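Chloramphenicol acetyltransferase (PDB 2I9D) probably transfers an acetyl group to a hydroxyl of the antibiotic chloramphenicol, working as a trimer. Local coordinates at residues D154-S159 and R186-I191; S31-V36 and P190-I195; D87-I92 and T102-Y107; N97-T102 and P126-P131; Q6-E11 and G78-Y83. One frame throughout, in Å; residues are numbered along the deposited sequence.

Overall arrangement
All five contacts tie strands or their flanking loops together. Contacts 1 and 2 are buried, share P190 and I191 on strand 186-196 and reach the subunit interface; the first is aromatic rings on a proline, the second a regular backbone ladder from which the sheet runs on into the third subunit. Contacts 3, 4 and 5 are only partly buried. Contacts 3 and 4 share T102 of strand 100-105, outermost on the far side of the same sheet within the chain. Contact 3 is a hairpin ladder closed by a salt bridge, whereas contact 4 joins that strand to an irregular loop through ring packing and a threonine hydroxyl. Contact 5 stands apart, in a separate small sheet.

Contact 1 (D154-S159 and R186-I191); sequences DLYFTS and RLVMPI
Two aromatic rings from the 154-159 loop, Y156 and F157, close on the pyrrolidine ring of P190 in strand 186-196. Both make CH-pi contacts with the same atom: P190 CG lies 3.7 Å from the centroid of the Y156 ring and 4.0 Å from that of the F157 ring, close to each ring normal. The first torsions of the two neighbours differ, setting each CG on its own side of its backbone. In Y156, CG is anti to the backbone N (chi1 -160°), whereas F157 places CG between the backbone N and the carbonyl carbon (chi1 51°), the crowded position. Y156 also meets the next ring carbon, with CE1 3.4 Å from P190 CD, while F157 CE1 approaches P190 CB at 3.8 Å. The backbone joins in, for F157 O lies 3.3 Å from P190 CB. Further along the strand, V188 CG2 comes within 3.9 Å of the phenolic OH of Y156, and V188 O lies at the edge of that ring, in its plane. Proline suits the central place: its compact ring can present one C-H carbon to two aromatic faces. Y156 also makes a cation-pi contact with R183 of strand 174-183. F157 packs on T33 of its own chain and on I32 of the second subunit, so F157 also takes part in the subunit interface. No hydrogen bond crosses between 154-159 and 186-191; the cohesion here comes from dispersion and weak C-H attraction to the rings, which depends on shape more than on charge.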
# COMPACT_ATOMS: atom_id res chain seq x y z
N ASP A 154 15.98 9.13 -0.56
CA ASP A 154 16.79 8.35 0.39
C ASP A 154 16.05 7.14 0.99
O ASP A 154 16.56 6.50 1.94
CB ASP A 154 17.29 9.25 1.54
CG ASP A 154 18.18 10.39 1.05
OD1 ASP A 154 19.05 10.16 0.17
OD2 ASP A 154 18.01 11.52 1.54
N LEU A 155 14.87 6.82 0.45
CA LEU A 155 14.07 5.71 0.92
C LEU A 155 13.63 4.79 -0.22
O LEU A 155 12.99 5.24 -1.17
CB LEU A 155 12.83 6.24 1.65
CG LEU A 155 11.84 5.22 2.25
CD1 LEU A 155 12.55 4.19 3.14
CD2 LEU A 155 10.69 5.91 3.00
N TYR A 156 13.98 3.51 -0.12
CA TYR A 156 13.41 2.48 -0.99
C TYR A 156 12.21 1.92 -0.24
O TYR A 156 12.29 1.59 0.96
CB TYR A 156 14.43 1.37 -1.36
CG TYR A 156 14.01 0.61 -2.62
CD1 TYR A 156 14.45 1.02 -3.88
CD2 TYR A 156 13.11 -0.47 -2.56
CE1 TYR A 156 14.04 0.36 -5.05
CE2 TYR A 156 12.67 -1.13 -3.72
CZ TYR A 156 13.15 -0.72 -4.96
OH TYR A 156 12.76 -1.35 -6.12
N PHE A 157 11.06 1.88 -0.90
CA PHE A 157 9.83 1.36 -0.27
C PHE A 157 9.21 0.34 -1.23
O PHE A 157 9.43 0.41 -2.44
CB PHE A 157 8.84 2.49 0.03
CG PHE A 157 8.55 3.40 -1.17
CD1 PHE A 157 7.63 3.01 -2.16
CD2 PHE A 157 9.18 4.66 -1.29
CE1 PHE A 157 7.35 3.84 -3.26
CE2 PHE A 157 8.90 5.51 -2.40
CZ PHE A 157 7.98 5.09 -3.38
N THR A 158 8.43 -0.60 -0.69
CA THR A 158 7.72 -1.54 -1.54
C THR A 158 6.24 -1.19 -1.65
O THR A 158 5.53 -1.77 -2.49
CB THR A 158 7.84 -3.00 -1.05
OG1 THR A 158 7.62 -3.04 0.36
CG2 THR A 158 9.20 -3.56 -1.37
N SER A 159 5.78 -0.26 -0.81
CA SER A 159 4.41 0.16 -0.79
C SER A 159 4.27 1.56 -0.18
O SER A 159 4.83 1.84 0.88
CB SER A 159 3.61 -0.85 0.02
OG SER A 159 2.27 -0.43 0.23
N ARG A 186 21.34 -3.89 -11.98
CA ARG A 186 20.56 -2.83 -12.66
C ARG A 186 19.97 -1.79 -11.69
O ARG A 186 19.51 -2.12 -10.58
CB ARG A 186 19.45 -3.41 -13.54
CG ARG A 186 19.89 -4.66 -14.33
CD ARG A 186 19.44 -4.64 -15.80
NE ARG A 186 20.19 -3.67 -16.60
CZ ARG A 186 21.15 -3.97 -17.48
NH1 ARG A 186 21.50 -5.24 -17.70
NH2 ARG A 186 21.76 -2.99 -18.15
N LEU A 187 19.99 -0.54 -12.12
CA LEU A 187 19.44 0.54 -11.32
C LEU A 187 17.92 0.55 -11.48
O LEU A 187 17.41 0.62 -12.59
CB LEU A 187 20.05 1.90 -11.70
CG LEU A 187 19.82 3.00 -10.67
CD1 LEU A 187 20.65 2.81 -9.36
CD2 LEU A 187 20.08 4.36 -11.33
N VAL A 188 17.23 0.44 -10.34
CA VAL A 188 15.76 0.44 -10.28
C VAL A 188 15.29 1.40 -9.17
O VAL A 188 16.00 1.63 -8.17
CB VAL A 188 15.20 -0.99 -9.99
CG1 VAL A 188 15.57 -1.98 -11.09
CG2 VAL A 188 15.71 -1.52 -8.63
N MSE A 189 14.09 1.95 -9.32
CA MSE A 189 13.52 2.82 -8.29
C MSE A 189 12.06 2.45 -8.15
O MSE A 189 11.50 1.95 -9.13
CB MSE A 189 13.66 4.28 -8.69
CG MSE A 189 13.00 4.64 -9.99
SE MSE A 189 13.29 6.55 -10.42
CE MSE A 189 12.08 7.30 -9.06
N PRO A 190 11.45 2.64 -6.95
CA PRO A 190 10.01 2.38 -6.80
C PRO A 190 9.12 3.60 -7.08
O PRO A 190 9.50 4.74 -6.81
CB PRO A 190 9.88 1.89 -5.35
CG PRO A 190 11.05 2.55 -4.62
CD PRO A 190 12.04 3.06 -5.66
N ILE A 191 7.95 3.35 -7.66
CA ILE A 191 6.96 4.39 -7.90
C ILE A 191 5.60 3.86 -7.50
O ILE A 191 5.16 2.83 -8.00
CB ILE A 191 6.99 4.93 -9.36
CG1 ILE A 191 8.41 5.45 -9.73
CG2 ILE A 191 5.90 6.02 -9.57
CD1 ILE A 191 8.59 5.88 -11.16

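Contact 2 (S31-V36 and P190-I195); sequences SITSEV and PIAMTI
S31-V36 and P190-I195 form an antiparallel ladder in the mixed sheet of the chloramphenicol acetyltransferase fold, the strand directions 160° apart. Strand 29-37 is outermost within the chain, but the sheet runs on into the third subunit. Four backbone hydrogen bonds hold the ladder, in two reciprocal pairs: I32 with M193 and S34 with I191. That from M193 N to I32 O is 2.8 Å. Between them the non-hydrogen-bonded pairs add CA-H...O contacts, such as A192 CA to I32 O at 3.1 Å. Proline suits 190, where, facing E35, no N-H is needed by this neighbour.

Apolar contacts lie on the face carrying I32 and M193. Their side chains run side by side, I32 CG2 3.6 Å from M193 CG; I191 CD1 meets V36 CG2 at 3.9 Å. Helix 202-216 covers this face, Y209 touching I32 and S34. On the other face the small A192 lets its CB approach T33 OG1 to 3.4 Å.

Two polar side chains, on opposite faces, find partners in the third subunit: E35 makes a salt bridge with its R183, and S34 OG is hydrogen-bonded to its Y156 O. T194 lies about 9 Å, side chain to side chain, from H197, the predicted proton acceptor. With both hydroxyls anti to their carbonyl carbons (chi1 -51° for S31, -64° for T194), S31 OG and T194 OG1 meet in a 2.8 Å hydrogen bond.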
# COMPACT_ATOMS: atom_id res chain seq x y z
N SER A 31 -4.37 1.92 -4.86
CA SER A 31 -2.93 2.24 -4.85
C SER A 31 -2.12 1.08 -5.38
O SER A 31 -2.43 -0.08 -5.15
CB SER A 31 -2.43 2.60 -3.45
OG SER A 31 -3.23 3.59 -2.86
N ILE A 32 -1.02 1.40 -6.05
CA ILE A 32 -0.15 0.36 -6.55
C ILE A 32 1.26 0.88 -6.43
O ILE A 32 1.47 2.08 -6.58
CB ILE A 32 -0.49 -0.00 -8.04
CG1 ILE A 32 0.48 -1.06 -8.60
CG2 ILE A 32 -0.55 1.28 -8.93
CD1 ILE A 32 0.03 -1.67 -9.94
N THR A 33 2.20 -0.01 -6.12
CA THR A 33 3.63 0.28 -6.22
C THR A 33 4.30 -0.73 -7.16
O THR A 33 4.04 -1.94 -7.10
CB THR A 33 4.31 0.23 -4.85
OG1 THR A 33 3.56 1.04 -3.94
CG2 THR A 33 5.76 0.73 -4.93
N SER A 34 5.18 -0.23 -8.03
CA SER A 34 5.96 -1.09 -8.90
C SER A 34 7.36 -0.51 -9.01
O SER A 34 7.63 0.53 -8.43
CB SER A 34 5.30 -1.24 -10.29
OG SER A 34 6.08 -2.07 -11.15
N GLU A 35 8.25 -1.18 -9.73
CA GLU A 35 9.64 -0.73 -9.85
C GLU A 35 9.98 -0.56 -11.30
O GLU A 35 9.48 -1.31 -12.14
CB GLU A 35 10.61 -1.67 -9.14
CG GLU A 35 10.38 -3.15 -9.38
CD GLU A 35 11.55 -4.01 -8.93
OE1 GLU A 35 11.67 -4.28 -7.70
OE2 GLU A 35 12.35 -4.41 -9.82
N VAL A 36 10.77 0.46 -11.61
CA VAL A 36 11.19 0.71 -12.97
C VAL A 36 12.70 0.79 -13.00
O VAL A 36 13.34 1.26 -12.04
CB VAL A 36 10.61 2.03 -13.61
CG1 VAL A 36 9.10 1.94 -13.84
CG2 VAL A 36 11.02 3.30 -12.83
N PRO A 190 11.45 2.64 -6.95
CA PRO A 190 10.01 2.38 -6.80
C PRO A 190 9.12 3.60 -7.08
O PRO A 190 9.50 4.74 -6.81
CB PRO A 190 9.88 1.89 -5.35
CG PRO A 190 11.05 2.55 -4.62
CD PRO A 190 12.04 3.06 -5.66
N ILE A 191 7.95 3.35 -7.66
CA ILE A 191 6.96 4.39 -7.90
C ILE A 191 5.60 3.86 -7.50
O ILE A 191 5.16 2.83 -8.00
CB ILE A 191 6.99 4.93 -9.36
CG1 ILE A 191 8.41 5.45 -9.73
CG2 ILE A 191 5.90 6.02 -9.57
CD1 ILE A 191 8.59 5.88 -11.16
N ALA A 192 4.98 4.56 -6.55
CA ALA A 192 3.67 4.26 -6.02
C ALA A 192 2.69 5.27 -6.63
O ALA A 192 3.08 6.40 -7.00
CB ALA A 192 3.69 4.37 -4.51
N MSE A 193 1.43 4.87 -6.74
CA MSE A 193 0.40 5.79 -7.17
C MSE A 193 -1.00 5.39 -6.70
O MSE A 193 -1.28 4.23 -6.48
CB MSE A 193 0.44 5.99 -8.70
CG MSE A 193 0.10 4.76 -9.51
SE MSE A 193 0.36 4.99 -11.48
CE MSE A 193 -0.33 6.85 -11.70
N THR A 194 -1.85 6.41 -6.56
CA THR A 194 -3.23 6.25 -6.16
C THR A 194 -4.14 6.86 -7.23
O THR A 194 -4.04 8.03 -7.56
CB THR A 194 -3.46 6.86 -4.77
OG1 THR A 194 -2.68 6.11 -3.86
CG2 THR A 194 -4.93 6.80 -4.32
N ILE A 195 -5.00 6.03 -7.82
CA ILE A 195 -5.83 6.47 -8.92
C ILE A 195 -7.30 6.14 -8.61
O ILE A 195 -7.57 5.45 -7.64
CB ILE A 195 -5.33 5.93 -10.35
CG1 ILE A 195 -5.07 4.41 -10.36
CG2 ILE A 195 -4.04 6.70 -10.79
CD1 ILE A 195 -6.28 3.52 -10.09

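Contact 3 (D87-I92 and T102-Y107); sequences DMLSPI and TTRFPY
D87 and R104 join the two strands by a salt bridge at one end of the contact, while F105 packs against S90 and I92 toward the other. In this apolar part F105 CZ lies 4.0 Å from I92 CD1, and a small serine, S90, fits beside the broad ring. The aliphatic stem of R104 rests on buried L89, R104 CB 3.8 Å from L89 CD2. Helix 111-124 adds I121 against F105. Paired backbone bonds link M88 with F105 and S90 with T103, the shortest being F105 N to M88 O at 2.7 Å.

The partly exposed side is polar. R104 is extended from CG to NE, and its NH2 donates to D87 OD2 over 2.7 Å, nearly in the guanidinium plane and on the anti lone pair of that oxygen. The carboxylate and guanidinium planes are turned 63° apart, and the NE bond to the same oxygen is weak. D87 OD1 takes the Y107 N-H at 2.7 Å from above the carboxylate plane. R104 NH1 has further salt bridges to E138 and D143.

The ladder is that of a beta hairpin, strands 87-93 and 100-105, with the second strand outermost in the chain's mixed sheet.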
# COMPACT_ATOMS: atom_id res chain seq x y z
N ASP A 87 -0.46 18.87 -15.97
CA ASP A 87 0.77 19.39 -15.40
C ASP A 87 1.12 18.72 -14.07
O ASP A 87 0.37 17.88 -13.56
CB ASP A 87 0.71 20.90 -15.25
CG ASP A 87 0.57 21.62 -16.59
OD1 ASP A 87 1.19 21.20 -17.60
OD2 ASP A 87 -0.17 22.62 -16.62
N MSE A 88 2.28 19.09 -13.54
CA MSE A 88 2.84 18.45 -12.36
C MSE A 88 2.81 19.38 -11.16
O MSE A 88 3.23 20.53 -11.24
CB MSE A 88 4.30 18.01 -12.63
CG MSE A 88 5.05 17.45 -11.42
SE MSE A 88 4.29 15.72 -10.75
CE MSE A 88 4.92 14.51 -12.20
N LEU A 89 2.30 18.86 -10.04
CA LEU A 89 2.58 19.43 -8.73
C LEU A 89 3.63 18.56 -8.06
O LEU A 89 3.60 17.34 -8.19
CB LEU A 89 1.34 19.47 -7.83
CG LEU A 89 0.17 20.36 -8.24
CD1 LEU A 89 -0.83 20.42 -7.11
CD2 LEU A 89 0.59 21.78 -8.64
N SER A 90 4.55 19.17 -7.33
CA SER A 90 5.49 18.40 -6.58
C SER A 90 5.97 19.19 -5.35
O SER A 90 6.27 20.38 -5.45
CB SER A 90 6.68 17.94 -7.47
OG SER A 90 7.59 17.14 -6.71
N PRO A 91 6.03 18.50 -4.18
CA PRO A 91 6.59 19.10 -2.96
C PRO A 91 8.14 19.17 -2.96
O PRO A 91 8.84 18.20 -2.61
CB PRO A 91 6.07 18.20 -1.82
CG PRO A 91 5.79 16.87 -2.46
CD PRO A 91 5.50 17.13 -3.95
N ILE A 92 8.67 20.34 -3.32
CA ILE A 92 10.10 20.57 -3.32
C ILE A 92 10.63 20.82 -1.91
O ILE A 92 10.18 21.75 -1.23
CB ILE A 92 10.49 21.69 -4.33
CG1 ILE A 92 9.89 21.37 -5.71
CG2 ILE A 92 12.02 21.84 -4.41
CD1 ILE A 92 10.39 19.99 -6.31
N THR A 102 5.26 23.02 -2.07
CA THR A 102 4.66 22.46 -3.28
C THR A 102 4.52 23.51 -4.37
O THR A 102 4.06 24.63 -4.13
CB THR A 102 3.28 21.84 -2.99
OG1 THR A 102 3.41 20.89 -1.93
CG2 THR A 102 2.68 21.17 -4.22
N THR A 103 4.90 23.13 -5.59
CA THR A 103 4.80 24.02 -6.74
C THR A 103 4.46 23.30 -8.05
O THR A 103 4.57 22.08 -8.14
CB THR A 103 6.07 24.92 -6.87
OG1 THR A 103 5.76 26.08 -7.66
CG2 THR A 103 7.26 24.15 -7.45
N ARG A 104 4.05 24.09 -9.05
CA ARG A 104 3.55 23.58 -10.33
C ARG A 104 4.62 23.60 -11.45
O ARG A 104 5.34 24.59 -11.59
CB ARG A 104 2.32 24.36 -10.78
CG ARG A 104 1.61 23.80 -12.02
CD ARG A 104 0.26 24.53 -12.29
NE ARG A 104 -0.33 24.10 -13.55
CZ ARG A 104 -1.64 23.99 -13.79
NH1 ARG A 104 -2.55 24.27 -12.86
NH2 ARG A 104 -2.05 23.56 -14.98
N PHE A 105 4.70 22.52 -12.22
CA PHE A 105 5.60 22.42 -13.36
C PHE A 105 4.76 22.14 -14.60
O PHE A 105 4.02 21.15 -14.64
CB PHE A 105 6.66 21.29 -13.18
CG PHE A 105 7.51 21.46 -11.96
CD1 PHE A 105 8.74 22.13 -12.03
CD2 PHE A 105 7.08 20.98 -10.71
CE1 PHE A 105 9.54 22.31 -10.89
CE2 PHE A 105 7.86 21.16 -9.56
CZ PHE A 105 9.10 21.81 -9.65
N PRO A 106 4.84 23.02 -15.61
CA PRO A 106 4.06 22.76 -16.84
C PRO A 106 4.67 21.63 -17.66
O PRO A 106 5.89 21.50 -17.74
CB PRO A 106 4.14 24.09 -17.61
CG PRO A 106 5.48 24.70 -17.16
CD PRO A 106 5.59 24.29 -15.68
N TYR A 107 3.82 20.80 -18.24
CA TYR A 107 4.29 19.83 -19.21
C TYR A 107 4.73 20.47 -20.56
O TYR A 107 4.05 21.35 -21.11
CB TYR A 107 3.23 18.75 -19.44
CG TYR A 107 3.63 17.70 -20.44
CD1 TYR A 107 4.74 16.87 -20.22
CD2 TYR A 107 2.89 17.52 -21.60
CE1 TYR A 107 5.09 15.90 -21.14
CE2 TYR A 107 3.23 16.55 -22.53
CZ TYR A 107 4.32 15.76 -22.30
OH TYR A 107 4.65 14.81 -23.24

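Contact 4 (N97-T102 and P126-P131); sequences NGKFFT and PEDGDP
The beginning of an outermost strand meets a proline-rich interhelical loop here, F100, F101 and T102 packing on P126 and P131. P126 CG makes a CH-pi contact 3.9 Å from the centroid of the F101 ring. The opposite face is approached near the rim by a water within hydrogen-bonding distance of T102 O (2.7 Å) and D130 O (3.0 Å). G129 passes close to this ring, its CA 4.0 Å from F101 CD1; a CB there would clash, so glycine suits the place. F100 crosses P131 at about a right angle, CE1 3.4 Å from P131 CB. T102 OG1 donates to P131 O over 2.8 Å, almost along the C=O axis, and a weak bond from T102 N reaches the same oxygen. K99 bends at chi3 to bring CE within 3.4 Å of D128 OD1, and at chi4 to leave NZ 4.6 Å from that oxygen, not in contact though perhaps mildly attracted.

The loop runs from helix 111-124 to helix 133-141, whose A134 and E135 touch T102, while P91 of strand 87-93 lies against F100 and T102. E17 of the second subunit packs on P131.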
# COMPACT_ATOMS: atom_id res chain seq x y z
N ASN A 97 15.34 19.90 7.52
CA ASN A 97 14.43 19.24 8.47
C ASN A 97 13.15 18.72 7.80
O ASN A 97 12.18 18.35 8.50
CB ASN A 97 14.02 20.22 9.55
CG ASN A 97 13.09 21.30 9.02
OD1 ASN A 97 13.14 21.61 7.82
ND2 ASN A 97 12.23 21.84 9.88
N GLY A 98 13.13 18.73 6.47
CA GLY A 98 12.01 18.18 5.72
C GLY A 98 11.01 19.15 5.14
O GLY A 98 10.20 18.76 4.28
N LYS A 99 11.06 20.42 5.58
CA LYS A 99 10.17 21.45 5.02
C LYS A 99 10.25 21.45 3.52
O LYS A 99 11.32 21.37 2.93
CB LYS A 99 10.44 22.87 5.56
CG LYS A 99 9.40 23.28 6.61
CD LYS A 99 9.31 24.82 6.83
CE LYS A 99 8.21 25.53 5.93
NZ LYS A 99 6.88 24.78 5.87
N PHE A 100 9.09 21.51 2.91
CA PHE A 100 9.01 21.53 1.46
C PHE A 100 8.04 22.64 1.08
O PHE A 100 7.25 23.09 1.90
CB PHE A 100 8.49 20.18 0.94
CG PHE A 100 7.16 19.80 1.51
CD1 PHE A 100 5.98 20.23 0.90
CD2 PHE A 100 7.07 19.02 2.66
CE1 PHE A 100 4.74 19.87 1.42
CE2 PHE A 100 5.83 18.67 3.19
CZ PHE A 100 4.67 19.10 2.57
N PHE A 101 8.11 23.04 -0.18
CA PHE A 101 7.09 23.90 -0.72
C PHE A 101 6.57 23.26 -2.01
O PHE A 101 7.36 22.96 -2.93
CB PHE A 101 7.67 25.32 -0.93
CG PHE A 101 6.73 26.29 -1.57
CD1 PHE A 101 5.72 26.91 -0.82
CD2 PHE A 101 6.83 26.58 -2.94
CE1 PHE A 101 4.82 27.80 -1.41
CE2 PHE A 101 5.95 27.50 -3.55
CZ PHE A 101 4.93 28.10 -2.78
N THR A 102 5.26 23.02 -2.07
CA THR A 102 4.66 22.46 -3.28
C THR A 102 4.52 23.51 -4.37
O THR A 102 4.06 24.63 -4.13
CB THR A 102 3.28 21.84 -2.99
OG1 THR A 102 3.41 20.89 -1.93
CG2 THR A 102 2.68 21.17 -4.22
N PRO A 126 10.43 29.93 -3.09
CA PRO A 126 10.58 30.80 -1.92
C PRO A 126 11.31 30.12 -0.76
O PRO A 126 11.18 28.90 -0.59
CB PRO A 126 9.12 31.14 -1.53
CG PRO A 126 8.29 30.21 -2.19
CD PRO A 126 9.01 29.67 -3.40
N GLU A 127 12.05 30.89 0.04
CA GLU A 127 12.84 30.32 1.15
C GLU A 127 11.94 29.72 2.21
O GLU A 127 12.28 28.71 2.84
CB GLU A 127 13.73 31.38 1.83
CG GLU A 127 14.45 32.36 0.90
CD GLU A 127 15.78 31.82 0.38
OE1 GLU A 127 16.44 31.04 1.13
OE2 GLU A 127 16.18 32.19 -0.76
N ASP A 128 10.81 30.38 2.45
CA ASP A 128 9.80 29.91 3.38
C ASP A 128 8.50 29.95 2.62
O ASP A 128 8.41 30.57 1.55
CB ASP A 128 9.73 30.80 4.62
CG ASP A 128 9.35 30.00 5.89
OD1 ASP A 128 9.28 28.74 5.81
OD2 ASP A 128 9.12 30.64 6.95
N GLY A 129 7.48 29.28 3.12
CA GLY A 129 6.24 29.22 2.40
C GLY A 129 5.27 28.25 3.00
O GLY A 129 5.61 27.45 3.89
N ASP A 130 4.04 28.34 2.52
CA ASP A 130 2.97 27.48 2.92
C ASP A 130 3.11 26.17 2.12
O ASP A 130 3.00 26.20 0.89
CB ASP A 130 1.67 28.20 2.59
CG ASP A 130 0.43 27.41 2.95
OD1 ASP A 130 0.53 26.18 3.23
OD2 ASP A 130 -0.65 28.04 2.94
N PRO A 131 3.39 25.03 2.80
CA PRO A 131 3.63 23.77 2.06
C PRO A 131 2.48 23.34 1.13
O PRO A 131 2.76 22.64 0.13
CB PRO A 131 3.85 22.70 3.17
CG PRO A 131 3.57 23.38 4.48
CD PRO A 131 3.57 24.87 4.27
O HOH W 1 2.58 25.19 -1.92

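Contact 5 (Q6-E11 and G78-Y83); sequences QIIDIE and GRVVLY
The guanidinium of R79 is the flat group with a face covered across this contact: I7 CG1 lies over one face, 3.2 Å above the plane and offset toward the rim, with NH1 its nearest atom at 3.4 Å. R79 NE forms a salt bridge with D77. This suits an exposed isoleucine, which gains cover from a long polar neighbour. The Q6 side chain, ending in a flat amide, lies beside that of L82.

Next along the chain, I8 CD1 presses on L82 CB at 3.4 Å, tighter than usual van der Waals contact, and meets V80 CG1 at 4.0 Å. I10 crosses V80 at about a right angle, CD1 3.8 Å from V80 CB. Branched aliphatic residues fill this side without polar demands.

The backbones pair antiparallel at first: Q6 and L82 exchange two hydrogen bonds, and I8 N donates to V80 O over 3.2 Å. Beyond, a water donates to I8 O and, at 2.7 Å, to V80 O.

Strand 5-7 is an outer strand of a three-stranded antiparallel sheet, with 80-83 in the middle and 72-74 beyond it; Y72 of that third strand packs on I8, V80 and L82, and F199 touches V80.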
# COMPACT_ATOMS: atom_id res chain seq x y z
N GLN A 6 -12.74 18.61 -21.98
CA GLN A 6 -14.06 18.27 -22.52
C GLN A 6 -14.93 17.65 -21.45
O GLN A 6 -14.51 16.74 -20.74
CB GLN A 6 -13.96 17.24 -23.65
CG GLN A 6 -12.85 17.46 -24.69
CD GLN A 6 -12.56 16.19 -25.50
OE1 GLN A 6 -11.43 15.97 -25.96
NE2 GLN A 6 -13.59 15.34 -25.67
N ILE A 7 -16.17 18.13 -21.33
CA ILE A 7 -17.17 17.42 -20.55
C ILE A 7 -17.47 16.13 -21.32
O ILE A 7 -17.71 16.17 -22.53
CB ILE A 7 -18.44 18.30 -20.30
CG1 ILE A 7 -18.13 19.46 -19.36
CG2 ILE A 7 -19.54 17.50 -19.62
CD1 ILE A 7 -17.09 20.45 -19.85
N ILE A 8 -17.39 15.00 -20.64
CA ILE A 8 -17.57 13.71 -21.31
C ILE A 8 -19.04 13.33 -21.34
O ILE A 8 -19.71 13.39 -20.31
CB ILE A 8 -16.68 12.59 -20.67
CG1 ILE A 8 -15.30 12.62 -21.33
CG2 ILE A 8 -17.29 11.20 -20.81
CD1 ILE A 8 -14.26 12.61 -20.34
N ASP A 9 -19.52 12.97 -22.53
CA ASP A 9 -20.84 12.39 -22.68
C ASP A 9 -20.83 10.97 -22.12
O ASP A 9 -20.35 10.03 -22.76
CB ASP A 9 -21.28 12.42 -24.16
CG ASP A 9 -22.67 11.77 -24.40
OD1 ASP A 9 -23.50 11.62 -23.45
OD2 ASP A 9 -22.90 11.41 -25.57
N ILE A 10 -21.37 10.84 -20.91
CA ILE A 10 -21.39 9.58 -20.18
C ILE A 10 -22.10 8.44 -20.94
O ILE A 10 -21.72 7.27 -20.78
CB ILE A 10 -22.02 9.76 -18.77
CG1 ILE A 10 -21.19 10.77 -17.93
CG2 ILE A 10 -22.17 8.43 -18.02
CD1 ILE A 10 -19.71 10.37 -17.70
N GLU A 11 -23.11 8.77 -21.75
CA GLU A 11 -23.90 7.75 -22.44
C GLU A 11 -23.09 7.02 -23.50
O GLU A 11 -23.11 5.80 -23.58
CB GLU A 11 -25.18 8.33 -23.04
CG GLU A 11 -26.42 7.56 -22.60
CD GLU A 11 -26.49 7.38 -21.08
OE1 GLU A 11 -26.59 6.21 -20.62
OE2 GLU A 11 -26.41 8.40 -20.34
N GLY A 78 -18.71 17.78 -9.93
CA GLY A 78 -19.04 16.36 -9.96
C GLY A 78 -19.13 15.75 -11.35
O GLY A 78 -19.50 14.59 -11.48
N ARG A 79 -18.80 16.50 -12.39
CA ARG A 79 -18.85 15.98 -13.77
C ARG A 79 -17.53 15.34 -14.20
O ARG A 79 -16.46 15.89 -13.94
CB ARG A 79 -19.26 17.07 -14.78
CG ARG A 79 -20.70 17.57 -14.58
CD ARG A 79 -21.12 18.63 -15.60
NE ARG A 79 -20.19 19.76 -15.64
CZ ARG A 79 -20.10 20.63 -16.66
NH1 ARG A 79 -20.87 20.49 -17.73
NH2 ARG A 79 -19.23 21.63 -16.61
N VAL A 80 -17.64 14.20 -14.88
CA VAL A 80 -16.49 13.58 -15.51
C VAL A 80 -16.00 14.44 -16.66
O VAL A 80 -16.77 14.79 -17.55
CB VAL A 80 -16.78 12.14 -15.96
CG1 VAL A 80 -15.57 11.52 -16.70
CG2 VAL A 80 -17.20 11.30 -14.77
N VAL A 81 -14.71 14.79 -16.61
CA VAL A 81 -14.05 15.59 -17.61
C VAL A 81 -12.74 14.96 -18.06
O VAL A 81 -12.13 14.17 -17.34
CB VAL A 81 -13.76 17.03 -17.09
CG1 VAL A 81 -15.07 17.75 -16.77
CG2 VAL A 81 -12.87 16.98 -15.86
N LEU A 82 -12.29 15.32 -19.25
CA LEU A 82 -11.01 14.87 -19.76
C LEU A 82 -10.21 16.12 -20.09
O LEU A 82 -10.64 16.90 -20.91
CB LEU A 82 -11.22 13.97 -21.00
CG LEU A 82 -10.02 13.68 -21.92
CD1 LEU A 82 -8.97 12.82 -21.24
CD2 LEU A 82 -10.43 13.04 -23.27
N TYR A 83 -9.08 16.33 -19.42
CA TYR A 83 -8.20 17.49 -19.67
C TYR A 83 -7.31 17.28 -20.91
O TYR A 83 -6.81 16.18 -21.12
CB TYR A 83 -7.34 17.82 -18.43
CG TYR A 83 -8.10 18.52 -17.32
CD1 TYR A 83 -8.08 19.92 -17.18
CD2 TYR A 83 -8.87 17.80 -16.42
CE1 TYR A 83 -8.81 20.56 -16.12
CE2 TYR A 83 -9.59 18.42 -15.39
CZ TYR A 83 -9.56 19.79 -15.25
OH TYR A 83 -10.31 20.36 -14.22
O HOH W 2 -19.48 14.49 -17.72